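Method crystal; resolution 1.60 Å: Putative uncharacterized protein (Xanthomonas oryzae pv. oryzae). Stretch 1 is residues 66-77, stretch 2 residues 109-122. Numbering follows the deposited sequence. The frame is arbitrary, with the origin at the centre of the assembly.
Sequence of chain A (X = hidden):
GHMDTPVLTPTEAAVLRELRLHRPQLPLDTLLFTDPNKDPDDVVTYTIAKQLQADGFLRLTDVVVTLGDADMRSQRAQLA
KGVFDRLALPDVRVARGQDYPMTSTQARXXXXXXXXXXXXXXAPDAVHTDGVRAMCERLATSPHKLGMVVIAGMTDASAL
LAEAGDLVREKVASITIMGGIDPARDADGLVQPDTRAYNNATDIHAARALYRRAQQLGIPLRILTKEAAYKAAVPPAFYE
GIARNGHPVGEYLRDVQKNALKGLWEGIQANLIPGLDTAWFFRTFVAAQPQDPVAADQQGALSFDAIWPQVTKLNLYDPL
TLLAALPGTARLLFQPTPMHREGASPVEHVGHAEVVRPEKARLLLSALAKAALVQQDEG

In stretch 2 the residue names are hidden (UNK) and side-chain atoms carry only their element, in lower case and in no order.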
ATOM      1  N   THR A  66       5.265  10.266   0.560  1.00 12.24           N
ATOM      2  CA  THR A  66       4.532  11.487   0.240  1.00 10.98           C
ATOM      3  C   THR A  66       3.460  11.728   1.310  1.00 10.78           C
ATOM      4  O   THR A  66       3.472  11.044   2.328  1.00 12.55           O
ATOM      5  CB  THR A  66       3.966  11.432  -1.218  1.00 13.91           C
ATOM      6  OG1 THR A  66       3.427  12.697  -1.638  1.00 13.83           O
ATOM      7  CG2 THR A  66       2.876  10.353  -1.390  1.00 13.26           C
ATOM      8  N   LEU A  67       2.633  12.754   1.108  1.00 11.68           N
ATOM      9  CA  LEU A  67       1.446  13.178   1.871  1.00 10.86           C
ATOM     10  C   LEU A  67       1.835  14.109   3.028  1.00 12.87           C
ATOM     11  O   LEU A  67       2.445  13.656   4.015  1.00 12.58           O
ATOM     12  CB  LEU A  67       0.588  11.977   2.412  1.00  9.97           C
ATOM     13  CG  LEU A  67      -0.772  12.392   2.968  1.00 10.47           C
ATOM     14  CD1 LEU A  67      -1.753  12.739   1.806  1.00 12.58           C
ATOM     15  CD2 LEU A  67      -1.333  11.154   3.678  1.00 11.54           C
ATOM     16  N   GLY A  68       1.523  15.392   2.840  1.00 12.81           N
ATOM     17  CA  GLY A  68       1.824  16.449   3.790  1.00 13.14           C
ATOM     18  C   GLY A  68       2.858  17.424   3.237  1.00 14.16           C
ATOM     19  O   GLY A  68       3.421  17.265   2.141  1.00 13.57           O
ATOM     20  N   ASP A  69       3.113  18.440   4.043  1.00 14.84           N
ATOM     21  CA  ASP A  69       4.207  19.375   3.717  1.00 16.05           C
ATOM     22  C   ASP A  69       5.571  18.742   3.942  1.00 15.31           C
ATOM     23  O   ASP A  69       5.656  17.572   4.362  1.00 15.73           O
ATOM     24  CB  ASP A  69       3.981  20.699   4.464  1.00 15.00           C
ATOM     25  CG  ASP A  69       4.261  20.633   5.973  1.00 19.93           C
ATOM     26  OD1 ASP A  69       4.706  19.610   6.545  1.00 17.90           O
ATOM     27  OD2 ASP A  69       4.018  21.674   6.619  1.00 23.14           O
ATOM     28  N   ALA A  70       6.656  19.475   3.681  1.00 15.38           N
ATOM     29  CA  ALA A  70       7.962  18.836   3.708  1.00 16.93           C
ATOM     30  C   ALA A  70       8.279  18.193   5.045  1.00 18.07           C
ATOM     31  O   ALA A  70       8.785  17.086   5.099  1.00 17.51           O
ATOM     32  CB  ALA A  70       9.059  19.835   3.366  1.00 19.39           C
ATOM     33  N   ASP A  71       7.971  18.879   6.124  1.00 17.16           N
ATOM     34  CA  ASP A  71       8.322  18.281   7.421  1.00 15.30           C
ATOM     35  C   ASP A  71       7.441  17.054   7.717  1.00 16.84           C
ATOM     36  O   ASP A  71       7.909  16.075   8.297  1.00 16.46           O
ATOM     37  CB  ASP A  71       8.207  19.283   8.553  1.00 18.75           C
ATOM     38  CG  ASP A  71       8.576  18.669   9.890  1.00 19.37           C
ATOM     39  OD1 ASP A  71       9.735  18.155  10.010  1.00 21.16           O
ATOM     40  OD2 ASP A  71       7.687  18.633  10.770  1.00 22.19           O
ATOM     41  N   MET A  72       6.185  17.101   7.307  1.00 13.43           N
ATOM     42  CA  MET A  72       5.312  15.915   7.534  1.00 13.84           C
ATOM     43  C   MET A  72       5.848  14.728   6.755  1.00 14.28           C
ATOM     44  O   MET A  72       5.859  13.570   7.275  1.00 12.98           O
ATOM     45  CB  MET A  72       3.889  16.202   7.083  1.00 12.82           C
ATOM     46  CG  MET A  72       2.881  15.032   7.275  1.00 12.66           C
ATOM     47  SD  MET A  72       2.815  14.327   9.038  1.00  8.55           S
ATOM     48  CE  MET A  72       2.055  15.623   9.874  1.00 20.82           C
ATOM     49  N   ARG A  73       6.222  14.960   5.489  1.00 12.55           N
ATOM     50  CA  ARG A  73       6.759  13.862   4.678  1.00 13.01           C
ATOM     51  C   ARG A  73       8.002  13.309   5.326  1.00 14.40           C
ATOM     52  O   ARG A  73       8.248  12.102   5.335  1.00 13.83           O
ATOM     53  CB  ARG A  73       7.015  14.310   3.220  1.00 12.24           C
ATOM     54  CG  ARG A  73       5.738  14.736   2.547  1.00 12.99           C
ATOM     55  CD  ARG A  73       6.009  14.905   1.012  1.00 13.70           C
ATOM     56  NE  ARG A  73       7.145  15.814   0.704  1.00 15.44           N
ATOM     57  CZ  ARG A  73       7.047  17.144   0.573  1.00 14.66           C
ATOM     58  NH1 ARG A  73       5.916  17.796   0.811  1.00 14.02           N
ATOM     59  NH2 ARG A  73       8.141  17.827   0.239  1.00 16.54           N
ATOM     60  N   SER A  74       8.784  14.163   5.967  1.00 14.24           N
ATOM     61  CA  SER A  74       9.954  13.614   6.683  1.00 15.03           C
ATOM     62  C   SER A  74       9.574  12.770   7.887  1.00 15.35           C
ATOM     63  O   SER A  74      10.178  11.718   8.123  1.00 14.60           O
ATOM     64  CB  SER A  74      10.907  14.745   7.109  1.00 20.81           C
ATOM     65  OG  SER A  74      11.582  15.266   5.940  1.00 26.67           O
ATOM     66  N   GLN A  75       8.532  13.177   8.627  1.00 14.02           N
ATOM     67  CA  GLN A  75       8.078  12.376   9.767  1.00 12.48           C
ATOM     68  C   GLN A  75       7.610  10.990   9.267  1.00 13.93           C
ATOM     69  O   GLN A  75       7.920   9.975   9.859  1.00 15.06           O
ATOM     70  CB  GLN A  75       6.941  13.070  10.560  1.00 14.97           C
ATOM     71  CG  GLN A  75       7.259  14.461  11.067  1.00 14.55           C
ATOM     72  CD  GLN A  75       8.604  14.494  11.760  1.00 20.86           C
ATOM     73  OE1 GLN A  75       8.898  13.663  12.639  1.00 20.44           O
ATOM     74  NE2 GLN A  75       9.470  15.436  11.330  1.00 24.08           N
ATOM     75  N   ARG A  76       6.860  10.966   8.171  1.00 13.00           N
ATOM     76  CA  ARG A  76       6.412   9.701   7.613  1.00 13.11           C
ATOM     77  C   ARG A  76       7.586   8.858   7.155  1.00 12.57           C
ATOM     78  O   ARG A  76       7.585   7.660   7.397  1.00 13.66           O
ATOM     79  CB  ARG A  76       5.423   9.933   6.461  1.00 11.92           C
ATOM     80  CG  ARG A  76       4.155  10.617   6.849  1.00 10.41           C
ATOM     81  CD  ARG A  76       3.144  10.582   5.661  1.00 11.55           C
ATOM     82  NE  ARG A  76       2.104  11.592   5.831  1.00 11.30           N
ATOM     83  CZ  ARG A  76       1.127  11.541   6.723  1.00 11.02           C
ATOM     84  NH1 ARG A  76       1.017  10.478   7.586  1.00 11.41           N
ATOM     85  NH2 ARG A  76       0.235  12.533   6.773  1.00 11.17           N
ATOM     86  N   ALA A  77       8.598   9.480   6.533  1.00 12.85           N
ATOM     87  CA  ALA A  77       9.742   8.744   6.050  1.00 13.26           C
ATOM     88  C   ALA A  77      10.549   8.160   7.229  1.00 13.58           C
ATOM     89  O   ALA A  77      11.016   7.051   7.163  1.00 13.26           O
ATOM     90  CB  ALA A  77      10.649   9.671   5.191  1.00 12.07           C
ATOM     91  N   UNK A 109      -6.410  17.083   6.154  1.00 22.68           N
ATOM     92  CA  UNK A 109      -6.367  15.636   5.984  1.00 22.35           C
ATOM     93  C   UNK A 109      -4.952  15.112   5.696  1.00 22.11           C
ATOM     94  O   UNK A 109      -4.575  14.038   6.107  1.00 23.04           O
ATOM     95  o   UNK A 109      -8.345  12.259   5.470  1.00 41.28           O
ATOM     96  o   UNK A 109      -6.242  11.687   5.083  1.00 33.85           O
ATOM     97  c   UNK A 109      -7.201  12.506   4.981  1.00 34.94           C
ATOM     98  c   UNK A 109      -6.962  13.818   4.177  1.00 29.82           C
ATOM     99  c   UNK A 109      -7.332  15.188   4.877  1.00 26.23           C
ATOM    100  N   UNK A 110      -4.136  15.906   5.004  1.00 17.17           N
ATOM    101  CA  UNK A 110      -2.843  15.382   4.572  1.00 15.00           C
ATOM    102  C   UNK A 110      -1.826  15.515   5.698  1.00 15.07           C
ATOM    103  O   UNK A 110      -0.671  15.055   5.557  1.00 14.77           O
ATOM    104  c   UNK A 110      -2.303  16.197   3.388  1.00 15.63           C
ATOM    105  c   UNK A 110      -3.351  15.933  -0.082  1.00 14.70           C
ATOM    106  n   UNK A 110      -4.480  15.529   0.495  1.00 15.92           N
ATOM    107  n   UNK A 110      -2.489  16.252   0.874  1.00 14.42           N
ATOM    108  c   UNK A 110      -3.057  16.008   2.101  1.00 13.95           C
ATOM    109  c   UNK A 110      -4.307  15.530   1.860  1.00 17.50           C
ATOM    110  N   UNK A 111      -2.254  16.130   6.813  1.00 15.78           N
ATOM    111  CA  UNK A 111      -1.346  16.304   7.940  1.00 16.37           C
ATOM    112  C   UNK A 111      -1.641  15.281   9.032  1.00 16.64           C
ATOM    113  O   UNK A 111      -1.147  15.425  10.150  1.00 19.82           O
ATOM    114  c   UNK A 111      -1.447  17.711   8.513  1.00 18.82           C
ATOM    115  o   UNK A 111      -2.723  17.866   9.124  1.00 28.73           O
ATOM    116  N   UNK A 112      -2.486  14.280   8.751  1.00 15.40           N
ATOM    117  CA  UNK A 112      -2.813  13.224   9.735  1.00 18.85           C
ATOM    118  C   UNK A 112      -1.635  12.284  10.037  1.00 16.80           C
ATOM    119  O   UNK A 112      -1.096  11.633   9.148  1.00 14.53           O
ATOM    120  c   UNK A 112      -4.021  12.440   9.182  1.00 16.44           C
ATOM    121  c   UNK A 112      -6.377   9.604  10.045  1.00 29.32           C
ATOM    122  n   UNK A 112      -7.874   9.502  10.293  1.00 32.09           N
ATOM    123  c   UNK A 112      -4.642  11.410  10.141  1.00 20.46           C
ATOM    124  c   UNK A 112      -6.019  11.015   9.595  1.00 25.65           C
ATOM    125  N   UNK A 113      -1.207  12.197  11.296  1.00 16.09           N
ATOM    126  CA  UNK A 113      -0.030  11.398  11.674  1.00 14.46           C
ATOM    127  C   UNK A 113      -0.320  10.802  13.043  1.00 18.65           C
ATOM    128  O   UNK A 113      -0.368  11.504  14.057  1.00 19.77           O
ATOM    129  c   UNK A 113       4.160  10.517  13.508  1.00 17.88           C
ATOM    130  c   UNK A 113       4.436  10.210  11.129  1.00 14.30           C
ATOM    131  c   UNK A 113       2.528  11.467  11.952  1.00 15.06           C
ATOM    132  c   UNK A 113       1.266  12.251  11.686  1.00 17.53           C
ATOM    133  c   UNK A 113       3.275  10.926  10.913  1.00 11.55           C
ATOM    134  c   UNK A 113       2.994  11.230  13.265  1.00 17.34           C
ATOM    135  c   UNK A 113       4.903   9.989  12.459  1.00 17.86           C
ATOM    136  N   UNK A 114      -0.572   9.506  13.035  1.00 16.36           N
ATOM    137  CA  UNK A 114      -1.219   8.828  14.186  1.00 16.11           C
ATOM    138  C   UNK A 114      -0.224   8.723  15.344  1.00 18.85           C
ATOM    139  O   UNK A 114       0.972   8.444  15.158  1.00 16.91           O
ATOM    140  c   UNK A 114      -1.732   7.446  13.748  1.00 17.96           C
ATOM    141  c   UNK A 114      -2.829   7.472  12.678  1.00 20.63           C
ATOM    142  c   UNK A 114      -3.193   6.046  12.181  1.00 23.61           C
ATOM    143  c   UNK A 114      -4.019   8.210  13.199  1.00 23.91           C
ATOM    144  N   UNK A 115      -0.703   8.950  16.565  1.00 16.51           N
ATOM    145  CA  UNK A 115       0.236   8.986  17.711  1.00 19.31           C
ATOM    146  C   UNK A 115       1.064   7.699  17.914  1.00 17.93           C
ATOM    147  O   UNK A 115       2.235   7.734  18.375  1.00 19.95           O
ATOM    148  c   UNK A 115      -0.548   9.311  18.970  1.00 20.15           C
ATOM    149  N   UNK A 116       0.502   6.563  17.524  1.00 15.53           N
ATOM    150  CA  UNK A 116       1.162   5.272  17.713  1.00 19.10           C
ATOM    151  C   UNK A 116       2.485   5.162  16.922  1.00 19.16           C
ATOM    152  O   UNK A 116       3.414   4.413  17.271  1.00 19.05           O
ATOM    153  o   UNK A 116      -2.146   5.749  16.984  1.00 23.83           O
ATOM    154  c   UNK A 116       0.193   4.154  17.297  1.00 18.54           C
ATOM    155  c   UNK A 116      -2.178   4.929  17.935  1.00 23.33           C
ATOM    156  c   UNK A 116      -1.040   3.958  18.158  1.00 21.20           C
ATOM    157  o   UNK A 116      -3.137   4.897  18.740  1.00 30.66           O
ATOM    158  N   UNK A 117       2.592   5.922  15.833  1.00 16.71           N
ATOM    159  CA  UNK A 117       3.820   5.888  15.088  1.00 15.45           C
ATOM    160  C   UNK A 117       4.930   6.755  15.611  1.00 17.70           C
ATOM    161  O   UNK A 117       6.054   6.596  15.186  1.00 21.78           O
ATOM    162  N   UNK A 118       4.620   7.689  16.516  1.00 18.82           N
ATOM    163  CA  UNK A 118       5.653   8.660  16.934  1.00 20.81           C
ATOM    164  C   UNK A 118       6.952   7.994  17.427  1.00 21.79           C
ATOM    165  O   UNK A 118       8.048   8.366  17.014  1.00 23.18           O
ATOM    166  c   UNK A 118       5.100   9.573  17.981  1.00 22.53           C
ATOM    167  N   UNK A 119       6.833   6.998  18.296  1.00 22.21           N
ATOM    168  CA  UNK A 119       8.012   6.361  18.897  1.00 21.98           C
ATOM    169  C   UNK A 119       8.684   5.390  17.967  1.00 21.73           C
ATOM    170  O   UNK A 119       9.703   4.774  18.324  1.00 26.13           O
ATOM    171  c   UNK A 119       7.602   5.618  20.177  1.00 24.25           C
ATOM    172  N   UNK A 120       8.115   5.173  16.788  1.00 20.07           N
ATOM    173  CA  UNK A 120       8.762   4.266  15.862  1.00 18.60           C
ATOM    174  C   UNK A 120       9.712   4.989  14.904  1.00 18.09           C
ATOM    175  O   UNK A 120      10.424   4.345  14.139  1.00 19.41           O
ATOM    176  c   UNK A 120       7.738   3.403  15.100  1.00 21.04           C
ATOM    177  c   UNK A 120       7.073   2.272  15.898  1.00 25.43           C
ATOM    178  c   UNK A 120       8.104   1.533  16.682  1.00 28.86           C
ATOM    179  c   UNK A 120       6.363   1.300  14.957  1.00 25.46           C
ATOM    180  N   UNK A 121       9.753   6.321  14.941  1.00 19.66           N
ATOM    181  CA  UNK A 121      10.544   7.050  13.964  1.00 18.90           C
ATOM    182  C   UNK A 121      12.049   6.819  14.125  1.00 19.45           C
ATOM    183  O   UNK A 121      12.578   6.876  15.252  1.00 21.86           O
ATOM    184  c   UNK A 121       7.992  11.812  15.732  1.00 23.48           C
ATOM    185  n   UNK A 121       7.773  11.873  17.049  1.00 24.82           N
ATOM    186  n   UNK A 121       8.417  10.658  15.219  1.00 19.94           N
ATOM    187  n   UNK A 121       7.765  12.891  14.943  1.00 20.57           N
ATOM    188  c   UNK A 121       8.673  10.423  13.807  1.00 19.06           C
ATOM    189  c   UNK A 121       8.903   8.953  13.545  1.00 18.37           C
ATOM    190  c   UNK A 121      10.288   8.541  14.076  1.00 19.36           C
ATOM    191  N   UNK A 122      12.734   6.572  13.014  1.00 17.14           N
ATOM    192  CA  UNK A 122      14.201   6.562  13.013  1.00 20.48           C
ATOM    193  C   UNK A 122      14.621   8.029  13.150  1.00 23.29           C
ATOM    194  O   UNK A 122      13.778   8.941  13.056  1.00 22.85           O
ATOM    195  c   UNK A 122      14.730   5.993  11.738  1.00 20.85           C
TER

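Position 109 carries three side-chain carbons, the third bearing two oxygens; the chain length fixes it as Glu109. The nearer carboxylate oxygen of Glu109 is still 5.1 Å from Leu67 CD2, so the side chain makes no contact.

At position 110 one carbon leads to a five-membered ring of three carbons and two nitrogens, an imidazole, hence His110. Leu67 CD1 lies 3.7 Å from the ring centroid and 16° off the normal, a CH-pi contact over one face. The backbone carbonyl of His110 also takes part: His110 O is 3.4 Å from Gly68 CA. An ideal CB on Gly68 would sit 3.1 Å from His110 O and 2.4 Å from Met72 CG, and phi/psi of 113/177 would also jam it against the preceding carbonyl, so glycine fits here.

Position 111 has one carbon and one oxygen: Ser111. CA-to-CB points away, yet Met72 CE comes 3.2 Å from Ser111 O.

Four carbons in a row ending in nitrogen at position 112 give Lys112. Its amine leads away, leaving the backbone carbonyl to engage stretch 1.

At position 113 a carbon precedes a ring of six carbons with no further atom, hence Phe113. CA-to-CB points toward stretch 1. Met72 SD is 3.7 Å from Phe113 CB, and Gln75 CB is 3.8 Å from Phe113 CE1.

Position 114, four carbons forked at the second, is Leu114, and position 115, one carbon, is Ala115. Position 116 repeats the three-carbon, two-oxygen pattern: Glu116. Position 117 has no side-chain atoms: Gly117. Single carbons at 118 and 119 give Ala118 and Ala119; at position 120 four carbons, forked at the second, give Leu120. None of these seven touches stretch 1.

Position 121 shows three carbons, a nitrogen, then a carbon with two more nitrogens, a guanidinium: Arg121. Arg121 NH1 donates to Gln75 OE1 at 2.7 Å (139°), while Arg121 NE donates to Ala118 O at 2.9 Å, bracing the group from its own stretch. Position 122, one carbon, is Ala122, without contact.

The contact buries 495 Å², summed over both sides, and is organised around Arg76. Although its CA-to-CB bond points away, the guanidinium reaches back: Arg76 NH1 and Arg76 NH2 each donate to Lys112 O at 2.9 Å, and Arg76 NH2 also donates to His110 O at 2.9 Å. Both acceptors lie near the guanidinium plane, where its N-H bonds point, and Arg76 NE is held by Leu67 O at 2.8 Å. Backbone carbonyls thus meet the charged group, while Leu67, Met72 and Phe113 supply apolar packing and the Gln75–Arg121 bond adds a separate polar link.

Stretch 2 109-122: EHSKFLAEGAALRA
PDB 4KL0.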